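Local coordinates for protein neural-cadherin (PDB 3UBF) that mediates calcium-dependent, mainly homophilic cell-cell adhesion as a neural cadherin, represented here by three successive extracellular cadherin domains, at residues His139-Ile145 against Val181-Asn187; Asp230-Ile236 against Ser266-Ala272; Val117-Pro123 against Thr165-Phe171. One frame throughout, in Å; residues are numbered along the deposited sequence.

Interaction 1 of 3, residues His139-Ile145 against Val181-Asn187. With ZN (zinc ion), chain G; ZN (zinc ion), chain C.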
loop_
_atom_site.group_PDB
_atom_site.type_symbol
_atom_site.label_atom_id
_atom_site.label_comp_id
_atom_site.label_asym_id
_atom_site.label_seq_id
_atom_site.Cartn_x
_atom_site.Cartn_y
_atom_site.Cartn_z
ATOM N N HIS A 139 8.344 -4.765 -9.694
ATOM C CA HIS A 139 8.502 -3.326 -9.894
ATOM C C HIS A 139 9.509 -2.766 -8.920
ATOM O O HIS A 139 9.658 -3.280 -7.824
ATOM C CB HIS A 139 7.175 -2.616 -9.663
ATOM C CG HIS A 139 6.209 -2.756 -10.791
ATOM N ND1 HIS A 139 5.179 -1.867 -10.998
ATOM C CD2 HIS A 139 6.111 -3.680 -11.778
ATOM C CE1 HIS A 139 4.492 -2.236 -12.063
ATOM N NE2 HIS A 139 5.036 -3.333 -12.554
ATOM N N ASN A 140 10.193 -1.708 -9.332
ATOM C CA ASN A 140 11.092 -1.007 -8.452
ATOM C C ASN A 140 10.613 0.411 -8.299
ATOM O O ASN A 140 10.070 0.981 -9.239
ATOM C CB ASN A 140 12.526 -1.077 -8.971
ATOM C CG ASN A 140 13.047 -2.502 -9.002
ATOM O OD1 ASN A 140 13.204 -3.139 -7.947
ATOM N ND2 ASN A 140 13.288 -3.028 -10.211
ATOM N N ILE A 141 10.793 0.964 -7.105
ATOM C CA ILE A 141 10.294 2.290 -6.804
ATOM C C ILE A 141 11.404 3.225 -6.347
ATOM O O ILE A 141 12.402 2.791 -5.744
ATOM C CB ILE A 141 9.155 2.257 -5.749
ATOM C CG1 ILE A 141 9.655 1.713 -4.407
ATOM C CG2 ILE A 141 7.947 1.471 -6.267
ATOM C CD1 ILE A 141 8.568 1.642 -3.331
ATOM N N HIS A 142 11.235 4.505 -6.663
ATOM C CA HIS A 142 12.159 5.535 -6.209
ATOM C C HIS A 142 11.416 6.533 -5.341
ATOM O O HIS A 142 10.347 7.022 -5.713
ATOM C CB HIS A 142 12.811 6.274 -7.376
ATOM C CG HIS A 142 13.757 5.442 -8.176
ATOM N ND1 HIS A 142 14.392 5.924 -9.300
ATOM C CD2 HIS A 142 14.156 4.154 -8.042
ATOM C CE1 HIS A 142 15.154 4.973 -9.815
ATOM N NE2 HIS A 142 15.027 3.887 -9.073
ATOM N N TYR A 143 11.988 6.828 -4.183
ATOM C CA TYR A 143 11.450 7.834 -3.298
ATOM C C TYR A 143 12.090 9.176 -3.594
ATOM O O TYR A 143 13.282 9.251 -3.869
ATOM C CB TYR A 143 11.736 7.459 -1.852
ATOM C CG TYR A 143 11.242 6.097 -1.437
ATOM C CD1 TYR A 143 12.038 4.965 -1.614
ATOM C CD2 TYR A 143 9.990 5.938 -0.848
ATOM C CE1 TYR A 143 11.602 3.720 -1.220
ATOM C CE2 TYR A 143 9.552 4.693 -0.449
ATOM C CZ TYR A 143 10.363 3.596 -0.645
ATOM O OH TYR A 143 9.937 2.356 -0.263
ATOM N N PHE A 144 11.302 10.240 -3.532
ATOM C CA PHE A 144 11.843 11.591 -3.690
ATOM C C PHE A 144 10.956 12.645 -3.058
ATOM O O PHE A 144 9.788 12.394 -2.763
ATOM C CB PHE A 144 12.110 11.923 -5.164
ATOM C CG PHE A 144 10.912 11.776 -6.055
ATOM C CD1 PHE A 144 10.074 12.854 -6.303
ATOM C CD2 PHE A 144 10.648 10.566 -6.691
ATOM C CE1 PHE A 144 8.969 12.725 -7.152
ATOM C CE2 PHE A 144 9.551 10.425 -7.553
ATOM C CZ PHE A 144 8.706 11.505 -7.776
ATOM N N ILE A 145 11.529 13.826 -2.854
ATOM C CA ILE A 145 10.816 14.959 -2.263
ATOM C C ILE A 145 10.198 15.790 -3.375
ATOM O O ILE A 145 10.914 16.232 -4.276
ATOM C CB ILE A 145 11.790 15.846 -1.433
ATOM C CG1 ILE A 145 12.284 15.084 -0.205
ATOM C CG2 ILE A 145 11.132 17.163 -1.027
ATOM C CD1 ILE A 145 13.584 15.594 0.347
ATOM N N VAL A 181 6.543 13.978 0.152
ATOM C CA VAL A 181 7.335 12.873 -0.366
ATOM C C VAL A 181 6.455 11.984 -1.229
ATOM O O VAL A 181 5.226 11.988 -1.101
ATOM C CB VAL A 181 7.934 12.037 0.778
ATOM C CG1 VAL A 181 9.003 12.832 1.550
ATOM C CG2 VAL A 181 6.826 11.553 1.725
ATOM N N LYS A 182 7.085 11.216 -2.106
ATOM C CA LYS A 182 6.364 10.451 -3.098
ATOM C C LYS A 182 7.268 9.292 -3.438
ATOM O O LYS A 182 8.491 9.427 -3.385
ATOM C CB LYS A 182 6.175 11.335 -4.323
ATOM C CG LYS A 182 5.158 10.908 -5.356
ATOM C CD LYS A 182 5.279 11.872 -6.543
ATOM C CE LYS A 182 4.357 11.529 -7.686
ATOM N NZ LYS A 182 2.959 11.978 -7.421
ATOM N N ALA A 183 6.674 8.149 -3.757
ATOM C CA ALA A 183 7.435 7.036 -4.299
ATOM C C ALA A 183 6.883 6.750 -5.679
ATOM O O ALA A 183 5.671 6.697 -5.873
ATOM C CB ALA A 183 7.339 5.822 -3.417
ATOM N N GLU A 184 7.772 6.606 -6.649
ATOM C CA GLU A 184 7.349 6.460 -8.022
ATOM C C GLU A 184 7.880 5.164 -8.578
ATOM O O GLU A 184 9.001 4.739 -8.278
ATOM C CB GLU A 184 7.787 7.647 -8.892
ATOM C CG GLU A 184 7.197 7.613 -10.306
ATOM C CD GLU A 184 7.551 8.826 -11.158
ATOM O OE1 GLU A 184 7.661 9.938 -10.613
ATOM O OE2 GLU A 184 7.703 8.670 -12.390
ATOM N N ASP A 185 7.045 4.558 -9.402
ATOM C CA ASP A 185 7.303 3.296 -10.032
ATOM C C ASP A 185 8.187 3.501 -11.253
ATOM O O ASP A 185 7.972 4.434 -12.026
ATOM C CB ASP A 185 5.964 2.739 -10.485
ATOM C CG ASP A 185 5.990 1.274 -10.655
ATOM O OD1 ASP A 185 7.105 0.706 -10.702
ATOM O OD2 ASP A 185 4.905 0.688 -10.709
ATOM N N GLN A 186 9.165 2.615 -11.428
ATOM C CA GLN A 186 10.064 2.653 -12.579
ATOM C C GLN A 186 9.519 1.776 -13.700
ATOM O O GLN A 186 10.147 1.627 -14.758
ATOM C CB GLN A 186 11.473 2.197 -12.178
ATOM C CG GLN A 186 12.070 2.968 -11.006
ATOM C CD GLN A 186 12.248 4.444 -11.318
ATOM O OE1 GLN A 186 13.108 4.812 -12.118
ATOM N NE2 GLN A 186 11.427 5.297 -10.694
ATOM N N ASN A 187 8.339 1.199 -13.459
ATOM C CA ASN A 187 7.694 0.282 -14.395
ATOM C C ASN A 187 6.265 0.734 -14.726
ATOM O O ASN A 187 6.018 1.335 -15.778
ATOM C CB ASN A 187 7.697 -1.149 -13.832
ATOM C CG ASN A 187 9.089 -1.613 -13.380
ATOM O OD1 ASN A 187 9.651 -1.105 -12.397
ATOM N ND2 ASN A 187 9.639 -2.600 -14.089
HETATM ZN ZN ZN G . 4.262 -0.584 -9.752
HETATM ZN ZN ZN C . 14.754 8.098 -9.327
#
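The carbonyl oxygen Glu184 O meets three groups. His142 N donates to Glu184 O at 2.8 Å, in the carbonyl plane. Ile141 CA brings its hydrogen to Glu184 O at 3.1 Å, and Gln186 NE2 adds a weak bond. The Gln186 amide lies over one face of the His142 ring. Gln186 CD sits 3.2 Å above the plane at the ring centre, with ring and amide planes 18° apart. His142 ND1 binds a zinc ion at 2.2 Å; Glu158 is its other ligand. The two strands are antiparallel neighbours in one sheet of a cadherin beta-sandwich domain, with 141-149 at the sheet's edge. On one face, Tyr143 CD2 touches Ala183 CB at 3.7 Å, while Tyr143 OH bonds to Ala132 N. On the other face, Phe144 CG stands between its backbone N and carbonyl carbon (chi1 56°), swinging the ring toward the partner strand. Phe144 CZ then packs 3.7 Å from Lys182 CD, and Glu184 OE1 lies at the ring edge. Losing the ring to an alanine is likely to strip Lys182 CD and Glu184 CB of their packing surface and free both chains to turn. In the loop just before Ile141, His139 ND1 binds another zinc ion at 2.0 Å, with Asp134 and Asp185. Asn187 CB covers one face of the His139 ring, and Asn187 OD1 accepts from Asn140 N at 3.2 Å, from above the amide plane.

Interaction 2 of 3, residues Asp230-Ile236 against Ser266-Ala272. With ZN (zinc ion), chain R.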
loop_
_atom_site.group_PDB
_atom_site.type_symbol
_atom_site.label_atom_id
_atom_site.label_comp_id
_atom_site.label_asym_id
_atom_site.label_seq_id
_atom_site.Cartn_x
_atom_site.Cartn_y
_atom_site.Cartn_z
ATOM N N ASP A 230 -15.070 -7.911 31.384
ATOM C CA ASP A 230 -13.609 -7.912 31.491
ATOM C C ASP A 230 -12.901 -8.580 30.302
ATOM O O ASP A 230 -11.707 -8.891 30.372
ATOM C CB ASP A 230 -13.166 -8.504 32.836
ATOM C CG ASP A 230 -13.701 -7.716 34.027
ATOM O OD1 ASP A 230 -13.835 -6.473 33.934
ATOM O OD2 ASP A 230 -13.976 -8.340 35.071
ATOM N N SER A 231 -13.640 -8.777 29.213
ATOM C CA SER A 231 -13.058 -9.197 27.946
ATOM C C SER A 231 -12.531 -7.987 27.169
ATOM O O SER A 231 -13.032 -6.868 27.322
ATOM C CB SER A 231 -14.090 -9.940 27.098
ATOM O OG SER A 231 -15.065 -9.036 26.599
ATOM N N ASP A 232 -11.527 -8.238 26.330
ATOM C CA ASP A 232 -10.898 -7.218 25.501
ATOM C C ASP A 232 -11.837 -6.814 24.384
ATOM O O ASP A 232 -12.433 -7.672 23.731
ATOM C CB ASP A 232 -9.595 -7.742 24.887
ATOM C CG ASP A 232 -8.579 -8.194 25.931
ATOM O OD1 ASP A 232 -8.660 -7.762 27.107
ATOM O OD2 ASP A 232 -7.683 -8.991 25.568
ATOM N N ILE A 233 -11.955 -5.508 24.173
ATOM C CA ILE A 233 -12.860 -4.945 23.198
ATOM C C ILE A 233 -12.066 -4.354 22.034
ATOM O O ILE A 233 -12.389 -4.576 20.860
ATOM C CB ILE A 233 -13.750 -3.874 23.872
ATOM C CG1 ILE A 233 -14.844 -4.560 24.673
ATOM C CG2 ILE A 233 -14.367 -2.892 22.862
ATOM C CD1 ILE A 233 -15.539 -3.637 25.608
ATOM N N ILE A 234 -11.026 -3.598 22.367
ATOM C CA ILE A 234 -10.187 -2.966 21.364
ATOM C C ILE A 234 -8.838 -2.639 21.987
ATOM O O ILE A 234 -8.758 -2.365 23.192
ATOM C CB ILE A 234 -10.886 -1.708 20.737
ATOM C CG1 ILE A 234 -10.053 -1.115 19.590
ATOM C CG2 ILE A 234 -11.244 -0.683 21.805
ATOM C CD1 ILE A 234 -10.857 -0.287 18.611
ATOM N N SER A 235 -7.785 -2.712 21.175
ATOM C CA SER A 235 -6.453 -2.302 21.605
ATOM C C SER A 235 -6.118 -0.965 20.996
ATOM O O SER A 235 -6.223 -0.776 19.787
ATOM C CB SER A 235 -5.384 -3.315 21.187
ATOM O OG SER A 235 -5.159 -4.260 22.214
ATOM N N ILE A 236 -5.706 -0.038 21.839
ATOM C CA ILE A 236 -5.291 1.264 21.372
ATOM C C ILE A 236 -3.799 1.425 21.612
ATOM O O ILE A 236 -3.279 1.056 22.670
ATOM C CB ILE A 236 -6.131 2.364 22.024
ATOM C CG1 ILE A 236 -7.516 2.358 21.390
ATOM C CG2 ILE A 236 -5.506 3.719 21.820
ATOM C CD1 ILE A 236 -8.604 2.527 22.373
ATOM N N SER A 266 -1.201 -1.254 28.824
ATOM C CA SER A 266 -1.470 -2.178 27.736
ATOM C C SER A 266 -2.202 -1.501 26.574
ATOM O O SER A 266 -2.045 -1.904 25.416
ATOM C CB SER A 266 -2.261 -3.379 28.253
ATOM O OG SER A 266 -3.537 -2.981 28.721
ATOM N N GLY A 267 -2.993 -0.477 26.898
ATOM C CA GLY A 267 -3.833 0.206 25.930
ATOM C C GLY A 267 -5.054 -0.612 25.557
ATOM O O GLY A 267 -5.767 -0.282 24.597
ATOM N N ILE A 268 -5.292 -1.687 26.312
ATOM C CA ILE A 268 -6.388 -2.588 26.013
ATOM C C ILE A 268 -7.636 -2.109 26.719
ATOM O O ILE A 268 -7.651 -1.971 27.947
ATOM C CB ILE A 268 -6.091 -4.042 26.431
ATOM C CG1 ILE A 268 -4.844 -4.578 25.720
ATOM C CG2 ILE A 268 -7.309 -4.931 26.156
ATOM C CD1 ILE A 268 -4.457 -6.005 26.145
ATOM N N VAL A 269 -8.674 -1.851 25.927
ATOM C CA VAL A 269 -9.973 -1.467 26.453
ATOM C C VAL A 269 -10.780 -2.722 26.787
ATOM O O VAL A 269 -11.037 -3.552 25.921
ATOM C CB VAL A 269 -10.743 -0.577 25.447
ATOM C CG1 VAL A 269 -12.091 -0.119 26.019
ATOM C CG2 VAL A 269 -9.900 0.617 25.062
ATOM N N LYS A 270 -11.165 -2.864 28.047
ATOM C CA LYS A 270 -12.041 -3.961 28.444
ATOM C C LYS A 270 -13.443 -3.469 28.793
ATOM O O LYS A 270 -13.656 -2.280 29.029
ATOM C CB LYS A 270 -11.442 -4.754 29.605
ATOM C CG LYS A 270 -10.245 -5.578 29.203
ATOM C CD LYS A 270 -9.619 -6.287 30.387
ATOM C CE LYS A 270 -8.224 -6.777 30.044
ATOM N NZ LYS A 270 -7.727 -7.771 31.033
ATOM N N LEU A 271 -14.392 -4.398 28.800
ATOM C CA LEU A 271 -15.735 -4.138 29.285
ATOM C C LEU A 271 -15.762 -4.254 30.803
ATOM O O LEU A 271 -15.387 -5.287 31.353
ATOM C CB LEU A 271 -16.710 -5.140 28.663
ATOM C CG LEU A 271 -18.205 -4.975 28.969
ATOM C CD1 LEU A 271 -18.700 -3.560 28.678
ATOM C CD2 LEU A 271 -19.005 -5.990 28.182
ATOM N N ALA A 272 -16.202 -3.196 31.479
ATOM C CA ALA A 272 -16.268 -3.193 32.948
ATOM C C ALA A 272 -17.630 -3.609 33.512
ATOM O O ALA A 272 -17.716 -4.053 34.658
ATOM C CB ALA A 272 -15.874 -1.831 33.485
HETATM ZN ZN ZN R . -6.444 -9.581 27.508
#
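Ile233 and Ile234 both face Val269 in a classic beta bulge, within an antiparallel strand pair of the third cadherin domain of this chain. The bulge shifts the register by one residue between Asp232 and Ile234. Two bonds span it: Ile233 N donates to Val269 O at 2.8 Å, and Val269 N donates to Ile234 O at 2.8 Å. Because of the extra residue, Ile233 and Ile234 do not alternate as in a regular strand, and both can reach apolar partners. Ile233 CD1 packs against Leu271 CB at 3.6 Å, the two side chains crossing at a slant. Ile234 lies alongside Val269 and points the same way, its CG2 against Val269 CB. Ile236 CD1 reaches Val269 CG2 at 3.5 Å. Polar groups and Ile268 occupy the other face. There Asp232 CG, anti to its carbonyl carbon (chi1 -59°), sets the carboxylate against Ile268 CG2, and Asp232 OD2 binds a zinc ion at 2.4 Å. The extended Lys270 chain runs beside Asp232. Lys270 NZ stays 4.0 Å from Asp232 OD1, too far for a salt bridge, though the opposite charges may still attract. The pair closes at Gly267, whose O accepts from Ile236 N at 2.8 Å. Gly267 has a positive phi, and a CB at this position would run into Ile236 O. Just before it, Ser266 OG accepts from Ile268 N at 3.2 Å, an ST turn. Strand 260-262 flanks 268-271 on its far edge, with Phe260 against Ile233 and Leu271. Strands 219-224 and 300-310 of the opposing sheet cover the isoleucine face through Tyr219, Ile223, Leu305 and Ile307.

Interaction 3 of 3, residues Val117-Pro123 against Thr165-Phe171. With ZN (zinc ion), chain K.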
loop_
_atom_site.group_PDB
_atom_site.type_symbol
_atom_site.label_atom_id
_atom_site.label_comp_id
_atom_site.label_asym_id
_atom_site.label_seq_id
_atom_site.Cartn_x
_atom_site.Cartn_y
_atom_site.Cartn_z
ATOM N N VAL A 117 13.402 15.378 14.904
ATOM C CA VAL A 117 14.832 15.488 14.640
ATOM C C VAL A 117 15.563 16.025 15.865
ATOM O O VAL A 117 15.218 17.080 16.399
ATOM C CB VAL A 117 15.133 16.360 13.400
ATOM C CG1 VAL A 117 14.563 17.773 13.559
ATOM C CG2 VAL A 117 16.629 16.408 13.143
ATOM N N GLN A 118 16.572 15.277 16.301
ATOM C CA GLN A 118 17.499 15.683 17.355
ATOM C C GLN A 118 17.934 17.134 17.102
ATOM O O GLN A 118 18.182 17.514 15.954
ATOM C CB GLN A 118 18.707 14.755 17.285
ATOM C CG GLN A 118 19.229 14.217 18.603
ATOM C CD GLN A 118 20.736 13.892 18.541
ATOM O OE1 GLN A 118 21.227 13.264 17.583
ATOM N NE2 GLN A 118 21.471 14.326 19.560
ATOM N N LEU A 119 18.013 17.955 18.150
ATOM C CA LEU A 119 18.305 19.376 17.949
ATOM C C LEU A 119 19.683 19.656 17.364
ATOM O O LEU A 119 19.860 20.593 16.590
ATOM C CB LEU A 119 18.118 20.176 19.237
ATOM C CG LEU A 119 16.688 20.226 19.770
ATOM C CD1 LEU A 119 16.578 21.208 20.921
ATOM C CD2 LEU A 119 15.688 20.558 18.637
ATOM N N ASN A 120 20.662 18.850 17.742
ATOM C CA ASN A 120 22.015 19.032 17.253
ATOM C C ASN A 120 22.367 17.923 16.291
ATOM O O ASN A 120 23.518 17.515 16.215
ATOM C CB ASN A 120 22.999 19.045 18.420
ATOM C CG ASN A 120 22.899 17.793 19.274
ATOM O OD1 ASN A 120 21.975 16.977 19.099
ATOM N ND2 ASN A 120 23.843 17.632 20.216
ATOM N N ALA A 121 21.363 17.413 15.584
ATOM C CA ALA A 121 21.579 16.364 14.612
ATOM C C ALA A 121 22.750 16.701 13.680
ATOM O O ALA A 121 22.747 17.739 13.027
ATOM C CB ALA A 121 20.335 16.128 13.820
ATOM N N PRO A 122 23.765 15.828 13.631
ATOM C CA PRO A 122 24.846 16.055 12.673
ATOM C C PRO A 122 24.408 15.663 11.263
ATOM O O PRO A 122 23.460 14.885 11.103
ATOM C CB PRO A 122 25.969 15.145 13.182
ATOM C CG PRO A 122 25.276 14.050 13.917
ATOM C CD PRO A 122 23.983 14.625 14.457
ATOM N N PRO A 123 25.066 16.227 10.239
ATOM C CA PRO A 123 24.699 15.950 8.850
ATOM C C PRO A 123 24.518 14.456 8.579
ATOM O O PRO A 123 25.306 13.632 9.062
ATOM C CB PRO A 123 25.910 16.473 8.059
ATOM C CG PRO A 123 26.479 17.544 8.913
ATOM C CD PRO A 123 26.167 17.203 10.343
ATOM N N THR A 165 19.239 14.319 7.579
ATOM C CA THR A 165 19.502 15.722 7.776
ATOM C C THR A 165 20.650 16.162 6.892
ATOM O O THR A 165 21.581 15.388 6.640
ATOM C CB THR A 165 19.900 16.027 9.240
ATOM O OG1 THR A 165 21.092 15.319 9.589
ATOM C CG2 THR A 165 18.810 15.627 10.193
ATOM N N ARG A 166 20.608 17.398 6.412
ATOM C CA ARG A 166 21.814 17.958 5.811
ATOM C C ARG A 166 22.161 19.296 6.460
ATOM O O ARG A 166 21.305 19.921 7.112
ATOM C CB ARG A 166 21.731 18.029 4.275
ATOM C CG ARG A 166 20.772 19.038 3.728
ATOM C CD ARG A 166 20.570 18.898 2.220
ATOM N NE ARG A 166 21.684 19.431 1.428
ATOM C CZ ARG A 166 21.786 20.702 1.041
ATOM N NH1 ARG A 166 20.855 21.587 1.383
ATOM N NH2 ARG A 166 22.814 21.093 0.306
ATOM N N GLY A 167 23.417 19.708 6.295
ATOM C CA GLY A 167 23.918 20.946 6.889
ATOM C C GLY A 167 24.284 20.764 8.353
ATOM O O GLY A 167 23.916 19.756 8.964
ATOM N N THR A 168 25.002 21.740 8.915
ATOM C CA THR A 168 25.479 21.649 10.292
ATOM C C THR A 168 24.698 22.513 11.274
ATOM O O THR A 168 24.908 22.419 12.484
ATOM C CB THR A 168 26.967 22.032 10.416
ATOM O OG1 THR A 168 27.132 23.384 9.988
ATOM C CG2 THR A 168 27.862 21.105 9.581
ATOM N N ASP A 169 23.825 23.373 10.765
ATOM C CA ASP A 169 22.990 24.195 11.640
ATOM C C ASP A 169 22.134 23.328 12.553
ATOM O O ASP A 169 21.790 22.196 12.225
ATOM C CB ASP A 169 22.085 25.152 10.848
ATOM C CG ASP A 169 22.833 26.356 10.292
ATOM O OD1 ASP A 169 24.036 26.533 10.604
ATOM O OD2 ASP A 169 22.203 27.136 9.531
ATOM N N LEU A 170 21.811 23.885 13.707
ATOM C CA LEU A 170 20.921 23.269 14.662
ATOM C C LEU A 170 19.481 23.282 14.159
ATOM O O LEU A 170 19.126 24.055 13.272
ATOM C CB LEU A 170 21.014 24.041 15.985
ATOM C CG LEU A 170 22.408 24.169 16.605
ATOM C CD1 LEU A 170 22.383 25.153 17.778
ATOM C CD2 LEU A 170 22.914 22.805 17.041
ATOM N N PHE A 171 18.657 22.414 14.727
ATOM C CA PHE A 171 17.220 22.494 14.524
ATOM C C PHE A 171 16.610 23.123 15.779
ATOM O O PHE A 171 17.235 23.086 16.858
ATOM C CB PHE A 171 16.639 21.115 14.210
ATOM C CG PHE A 171 17.244 20.476 12.985
ATOM C CD1 PHE A 171 18.443 19.751 13.075
ATOM C CD2 PHE A 171 16.643 20.617 11.741
ATOM C CE1 PHE A 171 19.032 19.187 11.939
ATOM C CE2 PHE A 171 17.225 20.047 10.601
ATOM C CZ PHE A 171 18.423 19.330 10.706
HETATM ZN ZN ZN K . 22.786 28.813 8.591
HETATM O O HOH W 1 22.184 20.122 13.935
HETATM O O HOH W 2 21.806 29.374 6.921
#
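With CG anti to the carbonyl carbon (chi1 -59°), the Phe171 side chain carries its ring in toward Val117. Val117 has CG2 anti to the backbone N and CG1 between N and the carbonyl carbon (chi1 58°), and this spread sets both methyls against Phe171. Val117 CG2 sits over one face of the ring, offset toward the rim, in a CH-pi contact 3.9 Å from the centroid. Val117 CG1 comes 3.9 Å from Phe171 CG. The two side chains cross at about a right angle. Ala121 CB reaches Phe171 CE1 at 3.8 Å, and the Thr165 CG2 methyl packs against both Val117 and Ala121. Around the ring, Arg153 makes a cation-pi contact, and Tyr177 meets it edge-to-face. The two loops close one end of the second cadherin domain of this chain. Residues 117-123 cross from strand 113-117 in one sheet to strand 126-133 in the other; residues 165-171 make the return crossing from strand 162-165 to strand 176-185. The buried Phe171 ring lies at this end, against Val117 and Tyr177 of one sheet and near Phe154 of the other. The first crossing starts with a type I turn from Gln118 to Ala121. The turn presents Leu119 O to Phe171 N, which donates at 2.9 Å, almost straight and in the carbonyl plane. A water links the loops, donating to Ala121 O at 2.6 Å and to Asp169 O at 2.7 Å. Thr165 OG1, 2.8 Å from Pro122 O, accepts from Thr125 N. Farther along the loops, Pro123 CG rests 3.4 Å from Gly167 O and also touches the Thr168 methyl. The Asp169 side chain does not touch 117-123; its OD2 binds a zinc ion that also carries a water.

Interactions 1 and 3 belong to the same cadherin domain, and their segments alternate along the chain. Strand 176-185 follows after the loop of interaction 3 and carries the chain into interaction 1. Their centres are about 26 Å apart and their nearest atoms about 8 Å. Interaction 1 lies toward the first domain: the His139 side chain is about 6 Å from a bound calcium ion, whose ligands include Asp59 and Asp138. Interaction 2 comes later, in the next domain, with its centre about 39 Å from that of interaction 1 and 41 Å from that of interaction 3. All three ranges hold a zinc ligand, but Asp169 takes no direct part in the packing of interaction 3.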